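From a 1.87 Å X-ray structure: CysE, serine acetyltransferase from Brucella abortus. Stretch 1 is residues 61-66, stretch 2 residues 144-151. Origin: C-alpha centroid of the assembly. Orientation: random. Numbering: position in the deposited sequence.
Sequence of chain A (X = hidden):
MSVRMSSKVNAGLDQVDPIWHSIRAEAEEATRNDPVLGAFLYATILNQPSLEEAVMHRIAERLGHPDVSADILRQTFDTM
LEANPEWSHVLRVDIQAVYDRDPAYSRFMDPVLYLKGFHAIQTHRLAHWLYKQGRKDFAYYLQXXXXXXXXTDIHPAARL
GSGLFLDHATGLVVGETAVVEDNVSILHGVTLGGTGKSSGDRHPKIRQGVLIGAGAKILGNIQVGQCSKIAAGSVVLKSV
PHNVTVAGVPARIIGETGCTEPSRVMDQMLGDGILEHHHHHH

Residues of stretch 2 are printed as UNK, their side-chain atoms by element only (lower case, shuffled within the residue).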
# COMPACT_ATOMS: atom_id res chain seq x y z
N GLU A 61 -6.00 -4.19 -11.38
CA GLU A 61 -6.13 -3.69 -10.00
C GLU A 61 -6.38 -4.84 -9.04
O GLU A 61 -5.88 -4.82 -7.91
CB GLU A 61 -7.27 -2.65 -9.84
CG GLU A 61 -7.01 -1.28 -10.48
CD GLU A 61 -5.70 -0.64 -10.04
OE1 GLU A 61 -5.56 -0.38 -8.83
OE2 GLU A 61 -4.79 -0.46 -10.87
N ARG A 62 -7.16 -5.83 -9.46
CA ARG A 62 -7.40 -7.00 -8.61
C ARG A 62 -6.12 -7.83 -8.42
O ARG A 62 -5.82 -8.29 -7.32
CB ARG A 62 -8.56 -7.85 -9.17
CG ARG A 62 -9.88 -7.07 -9.28
CD ARG A 62 -11.05 -8.06 -9.36
NE ARG A 62 -11.35 -8.52 -8.01
CZ ARG A 62 -12.30 -9.39 -7.65
NH1 ARG A 62 -13.05 -10.01 -8.56
NH2 ARG A 62 -12.49 -9.66 -6.37
N LEU A 63 -5.33 -7.97 -9.48
CA LEU A 63 -4.11 -8.81 -9.42
C LEU A 63 -2.90 -8.04 -8.92
O LEU A 63 -1.92 -8.64 -8.46
CB LEU A 63 -3.81 -9.38 -10.84
CG LEU A 63 -4.91 -10.23 -11.50
CD1 LEU A 63 -4.59 -10.47 -12.96
CD2 LEU A 63 -5.08 -11.53 -10.72
N GLY A 64 -2.93 -6.71 -9.06
CA GLY A 64 -1.80 -5.88 -8.57
C GLY A 64 -1.31 -6.21 -7.16
O GLY A 64 -2.12 -6.48 -6.27
N HIS A 65 0.02 -6.19 -6.97
CA HIS A 65 0.70 -6.51 -5.69
C HIS A 65 2.04 -5.80 -5.65
O HIS A 65 2.62 -5.54 -6.69
CB HIS A 65 0.94 -8.01 -5.64
CG HIS A 65 1.38 -8.50 -4.29
ND1 HIS A 65 2.66 -8.54 -3.93
CD2 HIS A 65 0.64 -8.94 -3.19
CE1 HIS A 65 2.76 -8.97 -2.66
NE2 HIS A 65 1.53 -9.24 -2.21
N PRO A 66 2.59 -5.49 -4.44
CA PRO A 66 3.94 -4.92 -4.45
C PRO A 66 4.92 -5.73 -5.33
O PRO A 66 5.83 -5.16 -5.93
CB PRO A 66 4.35 -4.91 -2.95
CG PRO A 66 3.14 -5.36 -2.16
CD PRO A 66 1.97 -5.47 -3.10
N UNK A 144 -0.36 -17.98 -10.83
CA UNK A 144 -0.16 -18.00 -9.38
C UNK A 144 -1.01 -16.97 -8.71
O UNK A 144 -1.69 -17.25 -7.68
o UNK A 144 1.48 -17.66 -7.63
c UNK A 144 1.33 -17.76 -9.03
N UNK A 145 -1.00 -15.76 -9.26
CA UNK A 145 -1.81 -14.70 -8.69
C UNK A 145 -3.32 -14.97 -8.86
O UNK A 145 -4.13 -14.73 -7.94
c UNK A 145 -1.40 -13.35 -9.30
n UNK A 145 -2.95 -9.30 -5.35
n UNK A 145 -1.88 -10.62 -6.83
c UNK A 145 -1.19 -11.80 -7.31
c UNK A 145 -2.32 -10.42 -5.60
c UNK A 145 -1.99 -12.19 -8.55
n UNK A 145 -2.10 -11.28 -4.62
N UNK A 146 -3.71 -15.52 -10.01
CA UNK A 146 -5.12 -15.88 -10.22
C UNK A 146 -5.54 -16.99 -9.27
O UNK A 146 -6.62 -16.91 -8.64
o UNK A 146 -6.75 -16.74 -11.84
c UNK A 146 -5.42 -16.25 -11.69
N UNK A 147 -4.68 -17.99 -9.08
CA UNK A 147 -5.01 -19.05 -8.11
C UNK A 147 -5.28 -18.45 -6.73
O UNK A 147 -6.20 -18.87 -6.03
o UNK A 147 -4.37 -21.19 -7.25
c UNK A 147 -3.90 -20.10 -8.02
N UNK A 148 -4.47 -17.46 -6.34
CA UNK A 148 -4.55 -16.92 -4.96
C UNK A 148 -5.71 -15.94 -4.77
O UNK A 148 -6.35 -15.93 -3.72
o UNK A 148 -3.43 -15.42 -3.42
c UNK A 148 -3.22 -16.27 -4.53
N UNK A 149 -6.00 -15.13 -5.79
CA UNK A 149 -6.99 -14.06 -5.64
C UNK A 149 -8.35 -14.43 -6.20
O UNK A 149 -9.38 -14.02 -5.63
c UNK A 149 -7.57 -11.62 -6.16
c UNK A 149 -5.21 -12.26 -5.63
c UNK A 149 -6.51 -12.72 -6.27
c UNK A 149 -5.19 -12.33 -4.09
N UNK A 150 -8.38 -15.20 -7.31
CA UNK A 150 -9.65 -15.66 -7.88
C UNK A 150 -9.97 -17.13 -7.54
O UNK A 150 -11.06 -17.61 -7.89
c UNK A 150 -9.36 -14.03 -9.85
c UNK A 150 -8.71 -11.43 -10.68
c UNK A 150 -9.72 -15.44 -9.42
c UNK A 150 -9.41 -11.62 -9.48
c UNK A 150 -8.32 -12.52 -11.46
c UNK A 150 -9.72 -12.90 -9.07
c UNK A 150 -8.67 -13.82 -11.07
N UNK A 151 -9.02 -17.80 -6.90
CA UNK A 151 -9.12 -19.24 -6.53
C UNK A 151 -9.33 -20.15 -7.73
O UNK A 151 -9.98 -21.22 -7.63
n UNK A 151 -9.19 -16.40 -3.77
c UNK A 151 -10.17 -19.47 -5.43
c UNK A 151 -9.80 -18.73 -4.12
o UNK A 151 -11.26 -16.84 -4.51
c UNK A 151 -10.14 -17.23 -4.16

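Position 144 carries two side-chain atoms, a carbon followed by an oxygen, and its side chain is out of reach of stretch 1. One carbon bearing one hydroxyl oxygen is serine, S144, whose hydroxyl is hydrogen-bonded elsewhere in the structure.

Position 145 is far longer: three carbons in a row, a nitrogen, then a carbon carrying two more nitrogens. Its CA-to-CB bond points toward stretch 1, and the nitrogen within the chain lies 2.6 Å from the backbone O of L63. A guanidinium at the end of three methylenes defines arginine, R145. Its NE donates to L63 O at 2.6 Å and 166°, nearly straight. NH2 adds two weak bonds, at 3.3 Å to L63 O and 3.1 Å to G64 O, while H65 CD2 lies over one face of the guanidinium, 3.9 Å from NH1.

Position 146 again has one carbon and one oxygen. It meets stretch 1 mainly through its backbone, with its N 4.3 Å from L63 CD2; the composition gives serine, S146.

Positions 147 and 148 repeat the same carbon-then-oxygen pattern, and neither touches stretch 1. Both are serines, S147 and S148, with chi1 in the t well and hydroxyls bonded elsewhere in the structure.

Position 149 has four carbons, forked at the first, with one arm two carbons long. Its CA-to-CB bond points toward stretch 1, and one of its side-chain carbons lies near R62 O. This is the beta-branched skeleton of isoleucine, I149, and I149 CG2 packs 3.9 Å from R62 O.

At position 150 one carbon leads to a ring of six carbons with no heteroatom or further substituent, and ring carbons lie near L63 CD2 and R62 CB; hence phenylalanine, F150. F150 CE2 lies 3.5 Å from L63 CD2, and CE1 is 3.9 Å from R62 CB, which sits at the ring edge.

Position 151 has three carbons, the third carrying one oxygen and one nitrogen, and does not reach stretch 1. This amide is glutamine, Q151. Its phi is positive as the chain leaves helical geometry, and NE2 folds back to donate to S148 O at 2.9 Å.

The contact joins two helix ends around L63 and R145, whose CA atoms are 6.4 Å apart. G64 is the first residue to leave helical geometry, and the carbonyls of L63 and G64 both accept from the R145 guanidinium, so one charged side chain binds the backbone across this turn. Beside this polar link, L63 CD2 lies 3.8 Å from R145 CG and also meets the F150 ring, adding apolar packing to the hydrogen bonds. Together the two stretches bury 374 Å².

Stretch 2 144-151: SRSSSIFQ
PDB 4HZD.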